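Side-chain contacts in extracellular solute-binding protein family 1 (Alicyclobacillus acidocaldarius subsp. acidocaldarius, PDB 4OVJ), which probably captures a solute outside the cell and delivers it to an ABC-type importer, as other family 1 extracellular solute-binding proteins do: residues Q342-G347 and A354-V359; I112-P117 and S336-T341; Q241-T246 and V265-E270. All coordinates share one frame; numbering follows the deposited sequence.

Contact 1: Q342-G347 and A354-V359; sequences QLMASG and AEFQLV
Met344, built as selenomethionine, and Phe356 carry this contact, their side chains running alongside with opposite headings. The selenium of Met344 rests on CB of Phe356 at 3.6 Å, while one carbon back along the chain CG of Met344 lies 3.7 Å from CD2 of the ring. SE of Met344 also comes within 4.1 Å of CG of Gln357. Leu343 adds a further touch: its CB meets the Phe356 ring at the edge, close to the ring plane, 3.8 Å from CE2. The ring can lie between the two helices because CG of Phe356 stands anti to its carbonyl carbon (chi1 -75°), on a CB that already points at helix 337-345.

Further out, Ile333 and Pro334 of the short strand 333-334 pack on Phe356, and Leu343 touches the same proline. Thr348 OG1, in the connection, bonds to Leu343 O, and Lys353 NZ reaches back from helix 350-365 to Met344 O. Between 342-347 and 354-359 the touching atoms are carbon and selenium, so the fit there rests on shape and dispersion; polar bonds such as Arg340 NE to Asn360 OD1 join the two helices elsewhere.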
loop_
_atom_site.group_PDB
_atom_site.type_symbol
_atom_site.label_atom_id
_atom_site.label_comp_id
_atom_site.label_asym_id
_atom_site.label_seq_id
_atom_site.Cartn_x
_atom_site.Cartn_y
_atom_site.Cartn_z
ATOM N N GLN A 342 2.465 -7.246 19.734
ATOM C CA GLN A 342 1.606 -8.151 20.486
ATOM C C GLN A 342 1.008 -9.254 19.605
ATOM O O GLN A 342 0.853 -10.393 20.053
ATOM C CB GLN A 342 0.539 -7.354 21.242
ATOM C CG GLN A 342 1.175 -6.452 22.294
ATOM C CD GLN A 342 0.179 -5.606 23.065
ATOM O OE1 GLN A 342 0.154 -4.379 22.931
ATOM N NE2 GLN A 342 -0.634 -6.254 23.888
ATOM N N LEU A 343 0.698 -8.939 18.352
ATOM C CA LEU A 343 0.171 -9.954 17.440
ATOM C C LEU A 343 1.275 -10.917 16.957
ATOM O O LEU A 343 0.997 -12.104 16.683
ATOM C CB LEU A 343 -0.544 -9.321 16.250
ATOM C CG LEU A 343 -1.904 -8.662 16.495
ATOM C CD1 LEU A 343 -2.363 -8.038 15.191
ATOM C CD2 LEU A 343 -2.972 -9.619 16.991
HETATM N N MSE A 344 2.513 -10.420 16.866
HETATM C CA MSE A 344 3.679 -11.281 16.551
HETATM C C MSE A 344 3.900 -12.304 17.631
HETATM O O MSE A 344 4.254 -13.462 17.338
HETATM C CB MSE A 344 4.975 -10.475 16.348
HETATM C CG MSE A 344 5.101 -10.133 14.869
HETATM SE SE MSE A 344 6.675 -9.037 14.388
HETATM C CE MSE A 344 6.374 -7.398 15.436
ATOM N N ALA A 345 3.710 -11.893 18.884
ATOM C CA ALA A 345 3.862 -12.791 20.035
ATOM C C ALA A 345 2.799 -13.881 20.028
ATOM O O ALA A 345 3.075 -15.026 20.393
ATOM C CB ALA A 345 3.798 -12.005 21.341
ATOM N N SER A 346 1.586 -13.516 19.618
ATOM C CA SER A 346 0.465 -14.447 19.569
ATOM C C SER A 346 -0.673 -13.918 18.702
ATOM O O SER A 346 -1.152 -12.795 18.907
ATOM C CB SER A 346 -0.057 -14.708 20.981
ATOM O OG SER A 346 -1.304 -15.377 20.941
ATOM N N GLY A 347 -1.108 -14.735 17.746
ATOM C CA GLY A 347 -2.213 -14.378 16.859
ATOM C C GLY A 347 -1.838 -14.195 15.398
ATOM O O GLY A 347 -2.642 -13.676 14.624
ATOM N N ALA A 354 6.399 -12.743 9.247
ATOM C CA ALA A 354 7.393 -12.279 8.288
ATOM C C ALA A 354 7.003 -10.923 7.712
ATOM O O ALA A 354 7.846 -10.047 7.588
ATOM C CB ALA A 354 7.574 -13.291 7.168
ATOM N N GLU A 355 5.729 -10.768 7.363
ATOM C CA GLU A 355 5.201 -9.499 6.861
ATOM C C GLU A 355 5.416 -8.394 7.869
ATOM O O GLU A 355 5.808 -7.299 7.509
ATOM C CB GLU A 355 3.692 -9.553 6.690
ATOM C CG GLU A 355 3.146 -10.053 5.396
ATOM C CD GLU A 355 1.667 -9.730 5.300
ATOM O OE1 GLU A 355 1.315 -8.652 4.775
ATOM O OE2 GLU A 355 0.865 -10.516 5.812
ATOM N N PHE A 356 5.088 -8.669 9.134
ATOM C CA PHE A 356 5.220 -7.651 10.184
ATOM C C PHE A 356 6.681 -7.236 10.333
ATOM O O PHE A 356 6.987 -6.051 10.475
ATOM C CB PHE A 356 4.700 -8.157 11.534
ATOM C CG PHE A 356 3.203 -8.217 11.651
ATOM C CD1 PHE A 356 2.377 -8.258 10.539
ATOM C CD2 PHE A 356 2.611 -8.267 12.911
ATOM C CE1 PHE A 356 1.006 -8.341 10.684
ATOM C CE2 PHE A 356 1.238 -8.353 13.047
ATOM C CZ PHE A 356 0.440 -8.379 11.936
ATOM N N GLN A 357 7.586 -8.209 10.300
ATOM C CA GLN A 357 9.012 -7.908 10.415
ATOM C C GLN A 357 9.492 -7.059 9.246
ATOM O O GLN A 357 10.275 -6.137 9.417
ATOM C CB GLN A 357 9.834 -9.187 10.484
ATOM C CG GLN A 357 9.682 -9.929 11.801
ATOM C CD GLN A 357 10.325 -11.306 11.785
ATOM O OE1 GLN A 357 10.561 -11.890 10.723
ATOM N NE2 GLN A 357 10.603 -11.836 12.970
ATOM N N LEU A 358 9.030 -7.386 8.046
ATOM C CA LEU A 358 9.417 -6.617 6.867
ATOM C C LEU A 358 8.894 -5.180 6.993
ATOM O O LEU A 358 9.628 -4.222 6.731
ATOM C CB LEU A 358 8.866 -7.285 5.605
ATOM C CG LEU A 358 9.248 -6.768 4.211
ATOM C CD1 LEU A 358 8.516 -5.498 3.832
ATOM C CD2 LEU A 358 10.753 -6.600 4.075
ATOM N N VAL A 359 7.641 -5.026 7.416
ATOM C CA VAL A 359 7.073 -3.679 7.542
ATOM C C VAL A 359 7.871 -2.877 8.577
ATOM O O VAL A 359 8.155 -1.711 8.363
ATOM C CB VAL A 359 5.562 -3.704 7.829
ATOM C CG1 VAL A 359 5.019 -2.312 8.115
ATOM C CG2 VAL A 359 4.801 -4.256 6.627
#

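Contact 2: I112-P117 and S336-T341; sequences ISTISP and SSSVRT
The N-terminus of helix 337-345 docks here on a type I beta turn, Ile112 to Ile115, and Thr114 of that turn is the residue that makes the joint. Ser336 is the N-cap: its OG, placed anti to the backbone N (chi1 167°), accepts weak bonds from Ser338 N and Val339 N. Backbone meets backbone beside it, where Ser337 N donates to Thr114 O at 2.9 Å, fairly straight (161°), in the carbonyl plane and on a lone pair. The Thr114 side chain lies against the capping serine, CB 3.4 Å from Ser336 OG, and its methyl CG2 comes 3.6 Å from Ser338 OG.

Asn319 completes the polar arrangement, since its OD1 is hydrogen-bonded to both Thr114 OG1 and Ser336 OG. With an alanine here in place of Thr114, Asn319 OD1 is likely to lose one of its two hydroxyl partners, and a gap would probably open beside Ser338 OG where CG2 had been.

Water also spans the joint: one molecule links Ser113 O to Ser337 OG. A second donates to Thr114 O at 2.8 Å and accepts from Arg340 NH2 at 2.9 Å, lying at the edge of the guanidinium group, in its plane.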
loop_
_atom_site.group_PDB
_atom_site.type_symbol
_atom_site.label_atom_id
_atom_site.label_comp_id
_atom_site.label_asym_id
_atom_site.label_seq_id
_atom_site.Cartn_x
_atom_site.Cartn_y
_atom_site.Cartn_z
ATOM N N ILE A 112 0.012 8.484 19.026
ATOM C CA ILE A 112 0.617 8.350 17.712
ATOM C C ILE A 112 2.093 7.991 17.779
ATOM O O ILE A 112 2.743 7.919 16.745
ATOM C CB ILE A 112 0.421 9.608 16.848
ATOM C CG1 ILE A 112 1.067 10.839 17.525
ATOM C CG2 ILE A 112 -1.060 9.768 16.552
ATOM C CD1 ILE A 112 1.305 12.004 16.601
ATOM N N SER A 113 2.598 7.713 18.983
ATOM C CA SER A 113 4.000 7.309 19.166
ATOM C C SER A 113 4.286 5.934 18.552
ATOM O O SER A 113 5.448 5.579 18.322
ATOM C CB SER A 113 4.374 7.318 20.658
ATOM O OG SER A 113 3.807 6.208 21.347
ATOM N N THR A 114 3.217 5.189 18.274
ATOM C CA THR A 114 3.266 3.851 17.703
ATOM C C THR A 114 3.201 3.864 16.175
ATOM O O THR A 114 3.228 2.806 15.545
ATOM C CB THR A 114 2.062 3.033 18.206
ATOM O OG1 THR A 114 0.852 3.773 17.951
ATOM C CG2 THR A 114 2.189 2.737 19.712
ATOM N N ILE A 115 3.100 5.053 15.588
ATOM C CA ILE A 115 2.899 5.209 14.152
ATOM C C ILE A 115 4.086 5.987 13.599
ATOM O O ILE A 115 4.543 6.929 14.223
ATOM C CB ILE A 115 1.570 5.955 13.869
ATOM C CG1 ILE A 115 0.407 5.159 14.469
ATOM C CG2 ILE A 115 1.375 6.166 12.378
ATOM C CD1 ILE A 115 -0.952 5.810 14.338
ATOM N N SER A 116 4.580 5.590 12.430
ATOM C CA SER A 116 5.718 6.267 11.834
ATOM C C SER A 116 5.339 7.652 11.348
ATOM O O SER A 116 4.248 7.848 10.811
ATOM C CB SER A 116 6.285 5.462 10.675
ATOM O OG SER A 116 7.293 4.602 11.148
ATOM N N PRO A 117 6.239 8.623 11.529
ATOM C CA PRO A 117 5.973 9.969 11.017
ATOM C C PRO A 117 5.625 10.035 9.524
ATOM O O PRO A 117 4.717 10.770 9.148
ATOM C CB PRO A 117 7.276 10.711 11.309
ATOM C CG PRO A 117 7.785 10.047 12.529
ATOM C CD PRO A 117 7.440 8.599 12.389
ATOM N N SER A 336 -0.092 0.228 14.078
ATOM C CA SER A 336 0.533 0.467 15.377
ATOM C C SER A 336 1.656 -0.513 15.661
ATOM O O SER A 336 1.445 -1.715 15.583
ATOM C CB SER A 336 -0.499 0.323 16.500
ATOM O OG SER A 336 0.144 0.247 17.760
ATOM N N SER A 337 2.818 0.001 16.035
ATOM C CA SER A 337 3.953 -0.861 16.392
ATOM C C SER A 337 3.641 -1.747 17.599
ATOM O O SER A 337 4.082 -2.903 17.657
ATOM C CB SER A 337 5.200 -0.026 16.676
ATOM O OG SER A 337 4.979 0.917 17.724
ATOM N N SER A 338 2.867 -1.235 18.549
ATOM C CA SER A 338 2.532 -2.035 19.741
ATOM C C SER A 338 1.603 -3.199 19.380
ATOM O O SER A 338 1.781 -4.310 19.871
ATOM C CB SER A 338 1.967 -1.165 20.875
ATOM O OG SER A 338 0.774 -0.522 20.493
ATOM N N VAL A 339 0.648 -2.958 18.481
ATOM C CA VAL A 339 -0.267 -4.005 18.032
ATOM C C VAL A 339 0.509 -5.058 17.253
ATOM O O VAL A 339 0.334 -6.251 17.476
ATOM C CB VAL A 339 -1.423 -3.433 17.188
ATOM C CG1 VAL A 339 -2.208 -4.535 16.506
ATOM C CG2 VAL A 339 -2.326 -2.586 18.063
ATOM N N ARG A 340 1.384 -4.626 16.352
ATOM C CA ARG A 340 2.210 -5.586 15.611
ATOM C C ARG A 340 3.028 -6.461 16.562
ATOM O O ARG A 340 3.078 -7.691 16.396
ATOM C CB ARG A 340 3.119 -4.895 14.609
ATOM C CG ARG A 340 2.368 -4.301 13.417
ATOM C CD ARG A 340 3.286 -3.959 12.254
ATOM N NE ARG A 340 4.333 -3.033 12.637
ATOM C CZ ARG A 340 4.187 -1.713 12.748
ATOM N NH1 ARG A 340 3.027 -1.113 12.473
ATOM N NH2 ARG A 340 5.206 -0.983 13.138
ATOM N N THR A 341 3.647 -5.834 17.564
ATOM C CA THR A 341 4.469 -6.578 18.542
ATOM C C THR A 341 3.642 -7.641 19.269
ATOM O O THR A 341 4.059 -8.806 19.391
ATOM C CB THR A 341 5.160 -5.624 19.541
ATOM O OG1 THR A 341 6.059 -4.764 18.831
ATOM C CG2 THR A 341 5.969 -6.400 20.592
HETATM O O HOH W 1 6.722 3.157 17.144
HETATM O O HOH W 2 4.670 1.865 13.364
#

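Contact 3: Q241-T246 and V265-E270; sequences QTADPT and VSLQSE
Ala243 and Leu267 make most of this contact, a chain turn pressed against one side of helix 263-269. Ala243 occupies the third position of a type II beta turn running from Gln241 to Asp244, with left-handed backbone angles (phi 76°), and its methyl points at the helix. With CG of Leu267 anti to the carbonyl carbon (chi1 -73°), the branch is carried to the turn: CD2 sits 3.7 Å from Ala243 CA and 3.8 Å from Ala243 CB, so one leucine methyl touches both the backbone carbon and the side chain of the alanine. CG of Leu267 itself lies 4.0 Å from Ala243 CB. On the preceding residue of the helix, CB of Ser266 approaches the same alanine methyl, also at 4.0 Å, and Tyr263 is a further neighbour on this helix.

The turn gets its shape from polar bonds away from this surface. Asp244 N closes it on Gln241 O, and Asp247 OD2 takes Ala243 N. Just beyond, Asp244 OD2 accepts from both Thr246 N and Thr246 OG1, which reach it from opposite faces of the carboxylate plane; the backbone bond makes an Asx turn. Between 241-246 and 265-270 the closest contacts are carbon to carbon, so the hold there is van der Waals packing.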
loop_
_atom_site.group_PDB
_atom_site.type_symbol
_atom_site.label_atom_id
_atom_site.label_comp_id
_atom_site.label_asym_id
_atom_site.label_seq_id
_atom_site.Cartn_x
_atom_site.Cartn_y
_atom_site.Cartn_z
ATOM N N GLN A 241 -3.058 -11.831 -12.235
ATOM C CA GLN A 241 -2.825 -11.095 -10.993
ATOM C C GLN A 241 -1.704 -11.787 -10.251
ATOM O O GLN A 241 -1.498 -12.986 -10.406
ATOM C CB GLN A 241 -4.100 -11.087 -10.130
ATOM C CG GLN A 241 -4.019 -10.269 -8.837
ATOM C CD GLN A 241 -4.131 -8.774 -9.077
ATOM O OE1 GLN A 241 -3.186 -8.015 -8.830
ATOM N NE2 GLN A 241 -5.292 -8.340 -9.569
ATOM N N THR A 242 -0.984 -11.045 -9.422
ATOM C CA THR A 242 -0.065 -11.664 -8.489
ATOM C C THR A 242 -0.785 -12.738 -7.678
ATOM O O THR A 242 -1.910 -12.526 -7.205
ATOM C CB THR A 242 0.526 -10.605 -7.542
ATOM O OG1 THR A 242 1.323 -9.714 -8.312
ATOM C CG2 THR A 242 1.373 -11.232 -6.458
ATOM N N ALA A 243 -0.126 -13.882 -7.531
ATOM C CA ALA A 243 -0.597 -14.990 -6.709
ATOM C C ALA A 243 -1.729 -15.802 -7.353
ATOM O O ALA A 243 -2.164 -16.794 -6.781
ATOM C CB ALA A 243 -0.983 -14.509 -5.314
ATOM N N ASP A 244 -2.158 -15.402 -8.555
ATOM C CA ASP A 244 -3.091 -16.180 -9.384
ATOM C C ASP A 244 -2.363 -17.431 -9.861
ATOM O O ASP A 244 -1.138 -17.431 -9.944
ATOM C CB ASP A 244 -3.486 -15.335 -10.616
ATOM C CG ASP A 244 -4.641 -15.917 -11.407
ATOM O OD1 ASP A 244 -5.797 -15.749 -10.953
ATOM O OD2 ASP A 244 -4.398 -16.531 -12.490
ATOM N N PRO A 245 -3.099 -18.494 -10.227
ATOM C CA PRO A 245 -2.422 -19.643 -10.862
ATOM C C PRO A 245 -1.585 -19.319 -12.111
ATOM O O PRO A 245 -0.682 -20.064 -12.428
ATOM C CB PRO A 245 -3.578 -20.564 -11.236
ATOM C CG PRO A 245 -4.636 -20.255 -10.240
ATOM C CD PRO A 245 -4.528 -18.776 -9.986
ATOM N N THR A 246 -1.873 -18.209 -12.794
ATOM C CA THR A 246 -1.083 -17.776 -13.944
ATOM C C THR A 246 0.242 -17.073 -13.601
ATOM O O THR A 246 1.006 -16.746 -14.499
ATOM C CB THR A 246 -1.887 -16.810 -14.822
ATOM O OG1 THR A 246 -2.283 -15.679 -14.045
ATOM C CG2 THR A 246 -3.110 -17.507 -15.388
ATOM N N VAL A 265 1.109 -13.966 2.151
ATOM C CA VAL A 265 0.239 -14.979 2.757
ATOM C C VAL A 265 -0.371 -15.855 1.666
ATOM O O VAL A 265 -0.303 -17.082 1.741
ATOM C CB VAL A 265 -0.869 -14.348 3.626
ATOM C CG1 VAL A 265 -1.940 -15.375 3.979
ATOM C CG2 VAL A 265 -0.253 -13.738 4.875
ATOM N N SER A 266 -0.945 -15.218 0.649
ATOM C CA SER A 266 -1.520 -15.935 -0.493
ATOM C C SER A 266 -0.486 -16.785 -1.217
ATOM O O SER A 266 -0.733 -17.948 -1.500
ATOM C CB SER A 266 -2.147 -14.964 -1.502
ATOM O OG SER A 266 -3.219 -14.267 -0.916
ATOM N N LEU A 267 0.661 -16.196 -1.535
ATOM C CA LEU A 267 1.711 -16.926 -2.238
ATOM C C LEU A 267 2.177 -18.121 -1.434
ATOM O O LEU A 267 2.311 -19.217 -1.961
ATOM C CB LEU A 267 2.907 -16.032 -2.547
ATOM C CG LEU A 267 2.649 -15.037 -3.660
ATOM C CD1 LEU A 267 3.731 -13.977 -3.638
ATOM C CD2 LEU A 267 2.573 -15.715 -5.033
ATOM N N GLN A 268 2.423 -17.924 -0.150
ATOM C CA GLN A 268 2.943 -19.018 0.654
ATOM C C GLN A 268 1.946 -20.171 0.764
ATOM O O GLN A 268 2.352 -21.328 0.823
ATOM C CB GLN A 268 3.362 -18.546 2.047
ATOM C CG GLN A 268 4.074 -19.610 2.867
ATOM C CD GLN A 268 5.423 -20.009 2.289
ATOM O OE1 GLN A 268 6.445 -19.408 2.620
ATOM N NE2 GLN A 268 5.433 -21.013 1.415
ATOM N N SER A 269 0.654 -19.853 0.766
ATOM C CA SER A 269 -0.413 -20.873 0.811
ATOM C C SER A 269 -0.442 -21.771 -0.421
ATOM O O SER A 269 -1.038 -22.847 -0.380
ATOM C CB SER A 269 -1.802 -20.227 1.000
ATOM O OG SER A 269 -2.282 -19.662 -0.213
ATOM N N GLU A 270 0.185 -21.331 -1.512
ATOM C CA GLU A 270 0.123 -22.031 -2.798
ATOM C C GLU A 270 1.336 -22.919 -3.050
ATOM O O GLU A 270 1.383 -23.587 -4.069
ATOM C CB GLU A 270 0.013 -21.014 -3.945
ATOM C CG GLU A 270 -1.285 -20.214 -3.946
ATOM C CD GLU A 270 -2.501 -21.028 -4.352
ATOM O OE1 GLU A 270 -2.345 -22.136 -4.919
ATOM O OE2 GLU A 270 -3.629 -20.552 -4.113
#

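In the fold
Going from the N terminus, the chain first meets contact 2 at 112-117, and the span it opens runs 218 residues before 336-341 closes it. Contact 3 opens and closes within that span, tying the loop ahead of strand 256-260 to helix 263-269. Contact 1 comes afterwards in series, a short closure between helices 337-345 and 350-365; none of the three loops cross. Helix 337-345 serves contact 2 at its start and contact 1 at its end, and the two touch where Phe356 CD2 packs on Arg340 O at 3.6 Å. Helix 350-365 reaches contact 3 through Glu355 OE2, 3.5 Å from Val265 CG2, whereas contacts 2 and 3 stay about 13 Å apart at their nearest atoms.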